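Local coordinates for protein spore germination lipase LipC (Metagenome, PDB 6NKD) that probably hydrolyses ester bonds of lipids such as lysophospholipids, as a GDSL-family (SGNH) hydrolase related to a lipase of spore germination, at residues 6-11 and 44-49; 73-78 and 129-134; 10-15 and 193-198; 51-56 and 109-114. All blocks are in the same frame, centred on the assembly; numbering follows the deposited sequence.

Contact 1. Residues 6-11 and 44-49; sequences TALGDS and IVFAKS
Thr6 pairs with Ile44 within two parallel neighbouring strands, 3-9 and 41-47; their segments 6-9 and 44-47 differ in direction by 9°. Thr6 OG1 lies 4.0 Å from Phe46 CE2, near the plane of the ring at its edge. Ala7 is bonded through both N and O: its N donates to Ile44 O at 2.9 Å, and its O accepts from Phe46 N, also at 2.9 Å. At Leu8 the side chain runs beside that of Phe46, both pointing the same way. In each residue CG is anti to the carbonyl carbon, and Leu8 CD2 comes to the ring edge, 3.7 Å from Phe46 CD2. Gly9 N reaches Phe46 O in a weak bond, while Gly9 O meets Ala47 CB at 3.3 Å. Ser11, the nucleophile by similarity, follows Asp10 at the strand's exit, where Ser11 CB touches Ser49 OG at 3.7 Å. Ser11 OG is hydrogen-bonded to His189 NE2, and Ser49 OG to Glu55 of a second subunit. The strand 3-9 side of the pair is flanked in the sheet by strand 74-77; helix 63-71 packs against Ile44 and Phe46, and helix 11-14 against Ala7, Val45 and Ala47.

Contact 2. Residues 73-78 and 129-134; sequences DVITIT and YLVRLL
The pairing of Ile75 with Val131 belongs to the central parallel sheet of the SGNH fold, in a beta-alpha-beta crossover whose strands 74-77 and 130-134 are joined by helices 81-94 and 98-122. Ile75 bonds to the residues on either side of Val131: its N donates to Leu130 O at 2.6 Å, and its O accepts from Arg132 N at 2.8 Å, at a nearly straight 166°. Further along, Ile77 N to Arg132 O and Leu134 N to Ile77 O are weak bonds. Side chains alternate between the two faces. On one, Val74 and Leu130 lie side by side, Val74 CG2 being 4.2 Å from Leu130 CB, and Thr76 CG2 rests 3.6 Å from Arg132 O. Arg132 turns its end away from strand 74-77; Leu130 CD2 sits over one face of its guanidinium, offset toward the rim, and NH1 is hydrogen-bonded to Pro164 O. On the other face, Ile75 CB meets Val131 CG2 at 4.1 Å. Where the strands end, Thr78 and Leu134 again run alongside each other, and Thr78 CG2, anti to its carbonyl carbon, touches Leu134 CD1 at 3.6 Å. Strands 3-9 and 166-169 flank the pair in the sheet; helix 25-37 covers Val74, Thr76 and Thr78, and helix 98-122 packs on Ile77 and Tyr129.

Contact 3. Residues 10-15 and 193-198; sequences DSLTVG and RGYEAM. With SO4 (sulfate ion), chain C.
The nearest CA atoms of the two segments, those of Gly15 and Tyr195, are 7.8 Å apart, and the contact between the short helix 11-14 and helix 192-204 is made mainly by side chains reaching from the latter. The short helix has defined ends. Asp10 is its N-cap, with OD2 accepting a weak bond from Leu12 N, and Gly15, at a positive phi of 98°, is the C-prime residue of a Schellman motif in which Val16 N meets Ser11 O and Gly15 N bonds weakly to Leu12 O. This turn directly follows the first strand and bears Ser11, the nucleophile by similarity, as in other GDSL enzymes. Tyr195 spans the space. CG is anti to the carbonyl carbon (chi1 -78°), and the ring beyond it reaches the turn, where CE1 comes 3.4 Å from Leu12 O and OH lies 3.3 Å from Gly15 C. The hydroxyl is hydrogen-bonded to Val16 O, beyond the turn. An alanine here would probably open a gap beside Leu12 and Gly15 and leave Val16 O without its hydroxyl partner. Leu12 crosses Tyr195 at about a right angle, its CD2 4.0 Å from the hydroxyl oxygen, while Leu12 CD1 meets CE of the selenomethionine Met198 at 4.2 Å. At the other end of the second segment, a sulfate ion, probably from the crystallisation liquor, sits at the start of helix 192-204: its O3 accepts from Arg193 N at 3.0 Å, and the ion is also hydrogen-bonded to Ser192 N.

Contact 4. Residues 51-56 and 109-114; sequences LETSEI and KNYSGM
Thr53 and Asn110 cross at about a right angle, and their meeting is the one hydrogen bond across this helix-to-helix contact. Asn110 ND2 donates to Thr53 OG1 at 2.7 Å in an almost straight bond of 173°, with the oxygen in the plane of the amide. Thr53 OG1 is set between its own backbone N and carbonyl carbon (chi1 57°), which turns it to the amide and sends CG2 toward Tyr111. That methyl lies 4.0 Å from Tyr111 CE2, the two side chains again crossing at about a right angle. Asn110 CB adds contact with Thr53 CB at 3.7 Å. A leucine in place of Asn110 would probably leave Thr53 OG1 without its amide donor in this buried setting. One turn on, the selenomethionine Met114 approaches Ile56 obliquely. Its chain bends at chi3 (61°), placing CE 4.0 Å from Ile56 CB and 3.2 Å from Thr53 O, while SE lies 4.1 Å from Ile56 CG2. Glu52 is the N-cap, just before helix 53-59; its backbone N donates to Glu55 OE1 at 2.7 Å. Ser54 OG, by contrast, is hydrogen-bonded to Glu102 of a second subunit. Both helices lie against the same side of the sheet: Tyr111 and Met114 pack on Ile77 of strand 74-77, while Ile56 reaches Gly9 and Thr78; Met114 also touches Leu57 and Leu60.

The four contacts meet at the C-terminal ends of the central strands, 3-9 and 74-77, where Ser11, the nucleophile by similarity, follows the first of them. Contacts 1 and 3 share Asp10 and Ser11, so the paired strand runs into the helical turn. Contact 2 joins them through Thr78, whose OG1 is 2.7 Å from Asp10 OD2 and 2.8 Å from Thr13 OG1, probable hydrogen bonds that tie the strand end to the turn. On the far side, contact 4 meets contact 2 where Ile77 CG2 lies 3.6 Å from Met114 SE, and meets contact 1 where Ile56 CD1 comes 3.7 Å from Gly9 CA. Contacts 3 and 4 lie about 19 Å apart, centre to centre.

Contact 1. Residues 6-11 and 44-49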
loop_
_atom_site.group_PDB
_atom_site.type_symbol
_atom_site.label_atom_id
_atom_site.label_comp_id
_atom_site.label_asym_id
_atom_site.label_seq_id
_atom_site.Cartn_x
_atom_site.Cartn_y
_atom_site.Cartn_z
ATOM N N THR A 6 22.904 -0.604 -8.654
ATOM C CA THR A 6 21.583 -0.276 -9.166
ATOM C C THR A 6 20.826 -1.558 -9.488
ATOM O O THR A 6 21.418 -2.581 -9.844
ATOM C CB THR A 6 21.671 0.625 -10.405
ATOM O OG1 THR A 6 20.430 1.320 -10.582
ATOM C CG2 THR A 6 21.963 -0.187 -11.660
ATOM N N ALA A 7 19.506 -1.502 -9.333
ATOM C CA ALA A 7 18.659 -2.667 -9.543
ATOM C C ALA A 7 17.436 -2.263 -10.348
ATOM O O ALA A 7 16.747 -1.300 -9.997
ATOM C CB ALA A 7 18.232 -3.295 -8.210
ATOM N N LEU A 8 17.174 -2.999 -11.424
ATOM C CA LEU A 8 16.056 -2.732 -12.312
ATOM C C LEU A 8 15.239 -4.002 -12.480
ATOM O O LEU A 8 15.781 -5.110 -12.450
ATOM C CB LEU A 8 16.541 -2.242 -13.683
ATOM C CG LEU A 8 17.781 -1.346 -13.669
ATOM C CD1 LEU A 8 18.562 -1.500 -14.963
ATOM C CD2 LEU A 8 17.391 0.105 -13.441
ATOM N N GLY A 9 13.934 -3.841 -12.650
ATOM C CA GLY A 9 13.099 -4.993 -12.928
ATOM C C GLY A 9 11.655 -4.748 -12.524
ATOM O O GLY A 9 11.202 -3.608 -12.434
ATOM N N ASP A 10 10.955 -5.856 -12.286
ATOM C CA ASP A 10 9.521 -5.833 -12.032
ATOM C C ASP A 10 9.216 -6.022 -10.552
ATOM O O ASP A 10 9.862 -5.410 -9.696
ATOM C CB ASP A 10 8.825 -6.907 -12.875
ATOM C CG ASP A 10 9.452 -8.284 -12.711
ATOM O OD1 ASP A 10 8.893 -9.261 -13.254
ATOM O OD2 ASP A 10 10.493 -8.395 -12.027
ATOM N N SER A 11 8.232 -6.869 -10.239
ATOM C CA SER A 11 7.808 -7.032 -8.852
ATOM C C SER A 11 8.866 -7.736 -8.012
ATOM O O SER A 11 8.917 -7.538 -6.793
ATOM C CB SER A 11 6.487 -7.800 -8.793
ATOM O OG SER A 11 6.571 -9.023 -9.503
ATOM N N ILE A 44 20.320 1.879 -5.368
ATOM C CA ILE A 44 19.259 2.598 -6.063
ATOM C C ILE A 44 18.399 1.569 -6.782
ATOM O O ILE A 44 18.925 0.652 -7.423
ATOM C CB ILE A 44 19.816 3.638 -7.059
ATOM C CG1 ILE A 44 20.784 4.602 -6.364
ATOM C CG2 ILE A 44 18.684 4.414 -7.698
ATOM C CD1 ILE A 44 22.247 4.231 -6.520
ATOM N N VAL A 45 17.079 1.711 -6.673
ATOM C CA VAL A 45 16.137 0.728 -7.200
ATOM C C VAL A 45 15.140 1.434 -8.108
ATOM O O VAL A 45 14.446 2.361 -7.673
ATOM C CB VAL A 45 15.398 -0.023 -6.078
ATOM C CG1 VAL A 45 14.273 -0.872 -6.656
ATOM C CG2 VAL A 45 16.369 -0.886 -5.287
ATOM N N PHE A 46 15.062 0.991 -9.360
ATOM C CA PHE A 46 14.036 1.431 -10.304
ATOM C C PHE A 46 13.208 0.202 -10.656
ATOM O O PHE A 46 13.626 -0.615 -11.483
ATOM C CB PHE A 46 14.648 2.058 -11.553
ATOM C CG PHE A 46 15.546 3.229 -11.277
ATOM C CD1 PHE A 46 15.015 4.464 -10.941
ATOM C CD2 PHE A 46 16.922 3.101 -11.377
ATOM C CE1 PHE A 46 15.840 5.542 -10.695
ATOM C CE2 PHE A 46 17.752 4.176 -11.136
ATOM C CZ PHE A 46 17.209 5.400 -10.794
ATOM N N ALA A 47 12.041 0.059 -10.032
ATOM C CA ALA A 47 11.221 -1.121 -10.263
ATOM C C ALA A 47 9.764 -0.802 -9.963
ATOM O O ALA A 47 9.458 0.060 -9.135
ATOM C CB ALA A 47 11.695 -2.303 -9.413
ATOM N N LYS A 48 8.873 -1.518 -10.644
ATOM C CA LYS A 48 7.436 -1.354 -10.478
ATOM C C LYS A 48 6.757 -2.627 -10.960
ATOM O O LYS A 48 7.218 -3.268 -11.907
ATOM C CB LYS A 48 6.916 -0.138 -11.257
ATOM C CG LYS A 48 5.435 0.170 -11.055
ATOM C CD LYS A 48 5.211 1.108 -9.877
ATOM C CE LYS A 48 3.730 1.345 -9.630
ATOM N NZ LYS A 48 3.007 1.743 -10.871
ATOM N N SER A 49 5.665 -2.993 -10.295
ATOM C CA SER A 49 4.913 -4.170 -10.704
ATOM C C SER A 49 4.337 -3.974 -12.102
ATOM O O SER A 49 3.844 -2.896 -12.444
ATOM C CB SER A 49 3.794 -4.458 -9.703
ATOM O OG SER A 49 4.330 -4.761 -8.428
#

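Contact 2. Residues 73-78 and 129-134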
loop_
_atom_site.group_PDB
_atom_site.type_symbol
_atom_site.label_atom_id
_atom_site.label_comp_id
_atom_site.label_asym_id
_atom_site.label_seq_id
_atom_site.Cartn_x
_atom_site.Cartn_y
_atom_site.Cartn_z
ATOM N N ASP A 73 28.416 -0.222 -10.163
ATOM C CA ASP A 73 29.395 -1.295 -10.243
ATOM C C ASP A 73 28.742 -2.662 -10.389
ATOM O O ASP A 73 29.378 -3.587 -10.909
ATOM C CB ASP A 73 30.289 -1.291 -9.000
ATOM C CG ASP A 73 30.874 0.076 -8.708
ATOM O OD1 ASP A 73 31.311 0.757 -9.660
ATOM O OD2 ASP A 73 30.890 0.476 -7.524
ATOM N N VAL A 74 27.499 -2.805 -9.934
ATOM C CA VAL A 74 26.732 -4.040 -10.042
ATOM C C VAL A 74 25.329 -3.678 -10.509
ATOM O O VAL A 74 24.733 -2.721 -10.004
ATOM C CB VAL A 74 26.677 -4.803 -8.703
ATOM C CG1 VAL A 74 25.807 -6.044 -8.828
ATOM C CG2 VAL A 74 28.077 -5.180 -8.238
ATOM N N ILE A 75 24.809 -4.432 -11.477
ATOM C CA ILE A 75 23.472 -4.216 -12.016
ATOM C C ILE A 75 22.731 -5.546 -12.011
ATOM O O ILE A 75 23.264 -6.559 -12.476
ATOM C CB ILE A 75 23.511 -3.632 -13.442
ATOM C CG1 ILE A 75 24.342 -2.350 -13.480
ATOM C CG2 ILE A 75 22.099 -3.366 -13.946
ATOM C CD1 ILE A 75 24.415 -1.714 -14.850
ATOM N N THR A 76 21.508 -5.543 -11.486
ATOM C CA THR A 76 20.637 -6.709 -11.515
ATOM C C THR A 76 19.365 -6.367 -12.274
ATOM O O THR A 76 18.819 -5.269 -12.127
ATOM C CB THR A 76 20.290 -7.194 -10.104
ATOM O OG1 THR A 76 19.744 -6.111 -9.342
ATOM C CG2 THR A 76 21.529 -7.734 -9.408
ATOM N N ILE A 77 18.896 -7.308 -13.092
ATOM C CA ILE A 77 17.726 -7.103 -13.936
ATOM C C ILE A 77 16.783 -8.285 -13.764
ATOM O O ILE A 77 17.215 -9.442 -13.799
ATOM C CB ILE A 77 18.109 -6.931 -15.419
ATOM C CG1 ILE A 77 19.122 -5.796 -15.585
ATOM C CG2 ILE A 77 16.870 -6.660 -16.260
ATOM C CD1 ILE A 77 19.532 -5.549 -17.017
ATOM N N THR A 78 15.499 -7.991 -13.571
ATOM C CA THR A 78 14.449 -8.996 -13.567
ATOM C C THR A 78 13.380 -8.595 -14.573
ATOM O O THR A 78 13.240 -7.418 -14.916
ATOM C CB THR A 78 13.813 -9.170 -12.177
ATOM O OG1 THR A 78 13.107 -7.977 -11.814
ATOM C CG2 THR A 78 14.877 -9.457 -11.134
ATOM N N TYR A 129 32.352 -3.123 -14.697
ATOM C CA TYR A 129 30.963 -3.259 -14.289
ATOM C C TYR A 129 30.567 -4.732 -14.203
ATOM O O TYR A 129 31.262 -5.629 -14.689
ATOM C CB TYR A 129 30.036 -2.509 -15.251
ATOM C CG TYR A 129 29.967 -3.043 -16.675
ATOM C CD1 TYR A 129 31.089 -3.564 -17.312
ATOM C CD2 TYR A 129 28.774 -3.010 -17.386
ATOM C CE1 TYR A 129 31.022 -4.042 -18.607
ATOM C CE2 TYR A 129 28.699 -3.487 -18.683
ATOM C CZ TYR A 129 29.825 -4.000 -19.288
ATOM O OH TYR A 129 29.758 -4.475 -20.577
ATOM N N LEU A 130 29.422 -4.975 -13.568
ATOM C CA LEU A 130 28.944 -6.324 -13.304
ATOM C C LEU A 130 27.437 -6.365 -13.493
ATOM O O LEU A 130 26.719 -5.520 -12.951
ATOM C CB LEU A 130 29.308 -6.765 -11.883
ATOM C CG LEU A 130 29.878 -8.172 -11.725
ATOM C CD1 LEU A 130 31.239 -8.273 -12.401
ATOM C CD2 LEU A 130 29.969 -8.532 -10.254
ATOM N N VAL A 131 26.961 -7.345 -14.257
ATOM C CA VAL A 131 25.538 -7.507 -14.534
ATOM C C VAL A 131 25.140 -8.931 -14.176
ATOM O O VAL A 131 25.726 -9.891 -14.691
ATOM C CB VAL A 131 25.191 -7.205 -16.002
ATOM C CG1 VAL A 131 23.720 -7.482 -16.261
ATOM C CG2 VAL A 131 25.535 -5.764 -16.347
ATOM N N ARG A 132 24.153 -9.067 -13.296
ATOM C CA ARG A 132 23.596 -10.359 -12.911
ATOM C C ARG A 132 22.100 -10.328 -13.199
ATOM O O ARG A 132 21.335 -9.699 -12.460
ATOM C CB ARG A 132 23.861 -10.666 -11.436
ATOM C CG ARG A 132 25.199 -11.337 -11.145
ATOM C CD ARG A 132 26.356 -10.353 -11.166
ATOM N NE ARG A 132 27.613 -10.984 -10.769
ATOM C CZ ARG A 132 28.515 -11.455 -11.622
ATOM N NH1 ARG A 132 28.308 -11.362 -12.929
ATOM N NH2 ARG A 132 29.630 -12.016 -11.170
ATOM N N LEU A 133 21.683 -10.994 -14.270
ATOM C CA LEU A 133 20.274 -11.085 -14.629
ATOM C C LEU A 133 19.747 -12.465 -14.260
ATOM O O LEU A 133 20.404 -13.479 -14.520
ATOM C CB LEU A 133 20.064 -10.802 -16.118
ATOM C CG LEU A 133 20.877 -11.606 -17.131
ATOM C CD1 LEU A 133 20.063 -12.773 -17.670
ATOM C CD2 LEU A 133 21.355 -10.710 -18.262
ATOM N N LEU A 134 18.567 -12.499 -13.652
ATOM C CA LEU A 134 17.990 -13.725 -13.122
ATOM C C LEU A 134 16.976 -14.292 -14.103
ATOM O O LEU A 134 16.158 -13.556 -14.663
ATOM C CB LEU A 134 17.320 -13.471 -11.772
ATOM C CG LEU A 134 18.174 -12.789 -10.702
ATOM C CD1 LEU A 134 18.009 -11.274 -10.745
ATOM C CD2 LEU A 134 17.832 -13.335 -9.326
#

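Contact 3. Residues 10-15 and 193-198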
loop_
_atom_site.group_PDB
_atom_site.type_symbol
_atom_site.label_atom_id
_atom_site.label_comp_id
_atom_site.label_asym_id
_atom_site.label_seq_id
_atom_site.Cartn_x
_atom_site.Cartn_y
_atom_site.Cartn_z
ATOM N N ASP A 10 10.955 -5.856 -12.286
ATOM C CA ASP A 10 9.521 -5.833 -12.032
ATOM C C ASP A 10 9.216 -6.022 -10.552
ATOM O O ASP A 10 9.862 -5.410 -9.696
ATOM C CB ASP A 10 8.825 -6.907 -12.875
ATOM C CG ASP A 10 9.452 -8.284 -12.711
ATOM O OD1 ASP A 10 8.893 -9.261 -13.254
ATOM O OD2 ASP A 10 10.493 -8.395 -12.027
ATOM N N SER A 11 8.232 -6.869 -10.239
ATOM C CA SER A 11 7.808 -7.032 -8.852
ATOM C C SER A 11 8.866 -7.736 -8.012
ATOM O O SER A 11 8.917 -7.538 -6.793
ATOM C CB SER A 11 6.487 -7.800 -8.793
ATOM O OG SER A 11 6.571 -9.023 -9.503
ATOM N N LEU A 12 9.714 -8.557 -8.636
ATOM C CA LEU A 12 10.762 -9.238 -7.882
ATOM C C LEU A 12 11.766 -8.242 -7.317
ATOM O O LEU A 12 12.167 -8.346 -6.151
ATOM C CB LEU A 12 11.468 -10.268 -8.764
ATOM C CG LEU A 12 10.623 -11.373 -9.406
ATOM C CD1 LEU A 12 11.512 -12.507 -9.900
ATOM C CD2 LEU A 12 9.569 -11.889 -8.440
ATOM N N THR A 13 12.181 -7.266 -8.130
ATOM C CA THR A 13 13.088 -6.231 -7.645
ATOM C C THR A 13 12.410 -5.340 -6.611
ATOM O O THR A 13 13.077 -4.818 -5.710
ATOM C CB THR A 13 13.608 -5.397 -8.820
ATOM O OG1 THR A 13 14.172 -6.264 -9.810
ATOM C CG2 THR A 13 14.678 -4.413 -8.358
ATOM N N VAL A 14 11.094 -5.159 -6.720
ATOM C CA VAL A 14 10.359 -4.441 -5.685
ATOM C C VAL A 14 10.379 -5.225 -4.378
ATOM O O VAL A 14 10.484 -4.646 -3.291
ATOM C CB VAL A 14 8.918 -4.158 -6.155
ATOM C CG1 VAL A 14 8.078 -3.606 -5.013
ATOM C CG2 VAL A 14 8.921 -3.196 -7.331
ATOM N N GLY A 15 10.297 -6.548 -4.462
ATOM C CA GLY A 15 10.204 -7.388 -3.288
ATOM C C GLY A 15 8.804 -7.825 -2.927
ATOM O O GLY A 15 8.550 -8.119 -1.753
ATOM N N ARG A 193 11.654 -16.441 2.413
ATOM C CA ARG A 193 12.547 -17.573 2.187
ATOM C C ARG A 193 13.028 -17.606 0.742
ATOM O O ARG A 193 14.219 -17.804 0.475
ATOM C CB ARG A 193 11.842 -18.883 2.540
ATOM C CG ARG A 193 11.608 -19.107 4.020
ATOM C CD ARG A 193 11.005 -20.482 4.250
ATOM N NE ARG A 193 10.882 -20.801 5.667
ATOM C CZ ARG A 193 9.796 -20.560 6.392
ATOM N NH1 ARG A 193 8.736 -19.998 5.828
ATOM N NH2 ARG A 193 9.768 -20.883 7.677
ATOM N N GLY A 194 12.109 -17.411 -0.207
ATOM C CA GLY A 194 12.491 -17.434 -1.610
ATOM C C GLY A 194 13.419 -16.292 -1.980
ATOM O O GLY A 194 14.377 -16.476 -2.734
ATOM N N TYR A 195 13.145 -15.096 -1.456
ATOM C CA TYR A 195 14.037 -13.970 -1.708
ATOM C C TYR A 195 15.394 -14.186 -1.052
ATOM O O TYR A 195 16.429 -13.807 -1.612
ATOM C CB TYR A 195 13.405 -12.670 -1.215
ATOM C CG TYR A 195 12.353 -12.115 -2.146
ATOM C CD1 TYR A 195 12.678 -11.733 -3.440
ATOM C CD2 TYR A 195 11.040 -11.956 -1.726
ATOM C CE1 TYR A 195 11.723 -11.220 -4.295
ATOM C CE2 TYR A 195 10.077 -11.442 -2.573
ATOM C CZ TYR A 195 10.424 -11.076 -3.856
ATOM O OH TYR A 195 9.469 -10.563 -4.703
ATOM N N GLU A 196 15.409 -14.793 0.136
ATOM C CA GLU A 196 16.682 -15.088 0.782
ATOM C C GLU A 196 17.490 -16.079 -0.042
ATOM O O GLU A 196 18.699 -15.901 -0.231
ATOM C CB GLU A 196 16.446 -15.622 2.195
ATOM C CG GLU A 196 17.722 -15.962 2.945
ATOM C CD GLU A 196 18.662 -14.779 3.065
ATOM O OE1 GLU A 196 18.194 -13.672 3.410
ATOM O OE2 GLU A 196 19.871 -14.952 2.807
ATOM N N ALA A 197 16.833 -17.121 -0.558
ATOM C CA ALA A 197 17.531 -18.096 -1.387
ATOM C C ALA A 197 18.013 -17.480 -2.693
ATOM O O ALA A 197 19.066 -17.873 -3.209
ATOM C CB ALA A 197 16.622 -19.294 -1.662
HETATM N N MSE A 198 17.271 -16.522 -3.240
HETATM C CA MSE A 198 17.687 -15.842 -4.463
HETATM C C MSE A 198 18.955 -15.036 -4.223
HETATM O O MSE A 198 19.873 -15.052 -5.045
HETATM C CB MSE A 198 16.577 -14.929 -4.988
HETATM C CG MSE A 198 15.477 -15.653 -5.746
HETATM SE SE MSE A 198 13.956 -14.497 -6.155
HETATM C CE MSE A 198 14.823 -13.227 -7.347
HETATM S S SO4 C . 7.931 -16.150 4.517
HETATM O O1 SO4 C . 6.895 -17.179 4.537
HETATM O O2 SO4 C . 7.514 -15.057 3.645
HETATM O O3 SO4 C . 9.179 -16.723 4.019
HETATM O O4 SO4 C . 8.134 -15.633 5.868
#

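Contact 4. Residues 51-56 and 109-114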
loop_
_atom_site.group_PDB
_atom_site.type_symbol
_atom_site.label_atom_id
_atom_site.label_comp_id
_atom_site.label_asym_id
_atom_site.label_seq_id
_atom_site.Cartn_x
_atom_site.Cartn_y
_atom_site.Cartn_z
ATOM N N LEU A 51 6.104 -3.998 -14.872
ATOM C CA LEU A 51 7.061 -3.333 -15.753
ATOM C C LEU A 51 7.675 -4.386 -16.666
ATOM O O LEU A 51 8.562 -5.140 -16.259
ATOM C CB LEU A 51 8.129 -2.611 -14.939
ATOM C CG LEU A 51 8.483 -1.196 -15.395
ATOM C CD1 LEU A 51 7.271 -0.285 -15.280
ATOM C CD2 LEU A 51 9.648 -0.650 -14.586
ATOM N N GLU A 52 7.203 -4.442 -17.909
ATOM C CA GLU A 52 7.678 -5.446 -18.844
ATOM C C GLU A 52 9.060 -5.072 -19.381
ATOM O O GLU A 52 9.574 -3.974 -19.153
ATOM C CB GLU A 52 6.674 -5.632 -19.982
ATOM C CG GLU A 52 5.305 -6.092 -19.501
ATOM C CD GLU A 52 4.405 -6.553 -20.630
ATOM O OE1 GLU A 52 4.906 -6.731 -21.760
ATOM O OE2 GLU A 52 3.193 -6.739 -20.385
ATOM N N THR A 53 9.663 -6.018 -20.106
ATOM C CA THR A 53 11.061 -5.877 -20.500
ATOM C C THR A 53 11.274 -4.722 -21.471
ATOM O O THR A 53 12.324 -4.070 -21.429
ATOM C CB THR A 53 11.568 -7.183 -21.112
ATOM O OG1 THR A 53 10.743 -7.543 -22.228
ATOM C CG2 THR A 53 11.536 -8.304 -20.078
ATOM N N SER A 54 10.304 -4.449 -22.345
ATOM C CA SER A 54 10.461 -3.346 -23.288
ATOM C C SER A 54 10.545 -2.011 -22.560
ATOM O O SER A 54 11.334 -1.137 -22.939
ATOM C CB SER A 54 9.310 -3.341 -24.294
ATOM O OG SER A 54 8.071 -3.100 -23.652
ATOM N N GLU A 55 9.742 -1.836 -21.509
ATOM C CA GLU A 55 9.793 -0.599 -20.738
ATOM C C GLU A 55 11.128 -0.454 -20.023
ATOM O O GLU A 55 11.714 0.634 -20.004
ATOM C CB GLU A 55 8.643 -0.561 -19.734
ATOM C CG GLU A 55 7.267 -0.578 -20.373
ATOM C CD GLU A 55 6.201 -1.088 -19.429
ATOM O OE1 GLU A 55 6.547 -1.862 -18.513
ATOM O OE2 GLU A 55 5.021 -0.717 -19.597
ATOM N N ILE A 56 11.627 -1.544 -19.434
ATOM C CA ILE A 56 12.913 -1.508 -18.743
ATOM C C ILE A 56 14.020 -1.080 -19.698
ATOM O O ILE A 56 14.950 -0.359 -19.315
ATOM C CB ILE A 56 13.209 -2.878 -18.104
ATOM C CG1 ILE A 56 12.095 -3.259 -17.125
ATOM C CG2 ILE A 56 14.557 -2.868 -17.400
ATOM C CD1 ILE A 56 12.275 -4.620 -16.491
ATOM N N LYS A 109 14.993 -10.586 -26.730
ATOM C CA LYS A 109 15.452 -9.470 -27.548
ATOM C C LYS A 109 15.669 -8.218 -26.706
ATOM O O LYS A 109 16.654 -7.496 -26.900
ATOM C CB LYS A 109 14.443 -9.205 -28.666
ATOM C CG LYS A 109 14.546 -7.834 -29.309
ATOM C CD LYS A 109 13.328 -7.561 -30.180
ATOM C CE LYS A 109 12.038 -7.743 -29.387
ATOM N NZ LYS A 109 10.818 -7.612 -30.233
ATOM N N ASN A 110 14.762 -7.946 -25.764
ATOM C CA ASN A 110 14.906 -6.765 -24.917
ATOM C C ASN A 110 16.073 -6.915 -23.949
ATOM O O ASN A 110 16.783 -5.941 -23.672
ATOM C CB ASN A 110 13.608 -6.500 -24.154
ATOM C CG ASN A 110 12.445 -6.187 -25.073
ATOM O OD1 ASN A 110 12.633 -5.691 -26.184
ATOM N ND2 ASN A 110 11.233 -6.474 -24.611
ATOM N N TYR A 111 16.278 -8.122 -23.414
ATOM C CA TYR A 111 17.436 -8.368 -22.560
ATOM C C TYR A 111 18.733 -8.086 -23.308
ATOM O O TYR A 111 19.633 -7.418 -22.787
ATOM C CB TYR A 111 17.416 -9.808 -22.045
ATOM C CG TYR A 111 16.643 -10.001 -20.759
ATOM C CD1 TYR A 111 17.175 -9.596 -19.541
ATOM C CD2 TYR A 111 15.392 -10.603 -20.758
ATOM C CE1 TYR A 111 16.477 -9.775 -18.362
ATOM C CE2 TYR A 111 14.687 -10.786 -19.584
ATOM C CZ TYR A 111 15.232 -10.371 -18.390
ATOM O OH TYR A 111 14.535 -10.552 -17.217
ATOM N N SER A 112 18.843 -8.588 -24.541
ATOM C CA SER A 112 20.005 -8.273 -25.364
ATOM C C SER A 112 20.068 -6.788 -25.690
ATOM O O SER A 112 21.161 -6.234 -25.861
ATOM C CB SER A 112 19.977 -9.099 -26.650
ATOM O OG SER A 112 21.009 -8.703 -27.538
ATOM N N GLY A 113 18.913 -6.126 -25.772
ATOM C CA GLY A 113 18.907 -4.705 -26.079
ATOM C C GLY A 113 19.406 -3.860 -24.923
ATOM O O GLY A 113 20.225 -2.956 -25.107
HETATM N N MSE A 114 18.922 -4.141 -23.717
HETATM C CA MSE A 114 19.336 -3.379 -22.546
HETATM C C MSE A 114 20.784 -3.691 -22.184
HETATM O O MSE A 114 21.487 -2.843 -21.637
HETATM C CB MSE A 114 18.404 -3.654 -21.359
HETATM C CG MSE A 114 18.340 -5.104 -20.917
HETATM SE SE MSE A 114 16.887 -5.428 -19.655
HETATM C CE MSE A 114 15.385 -4.907 -20.781
#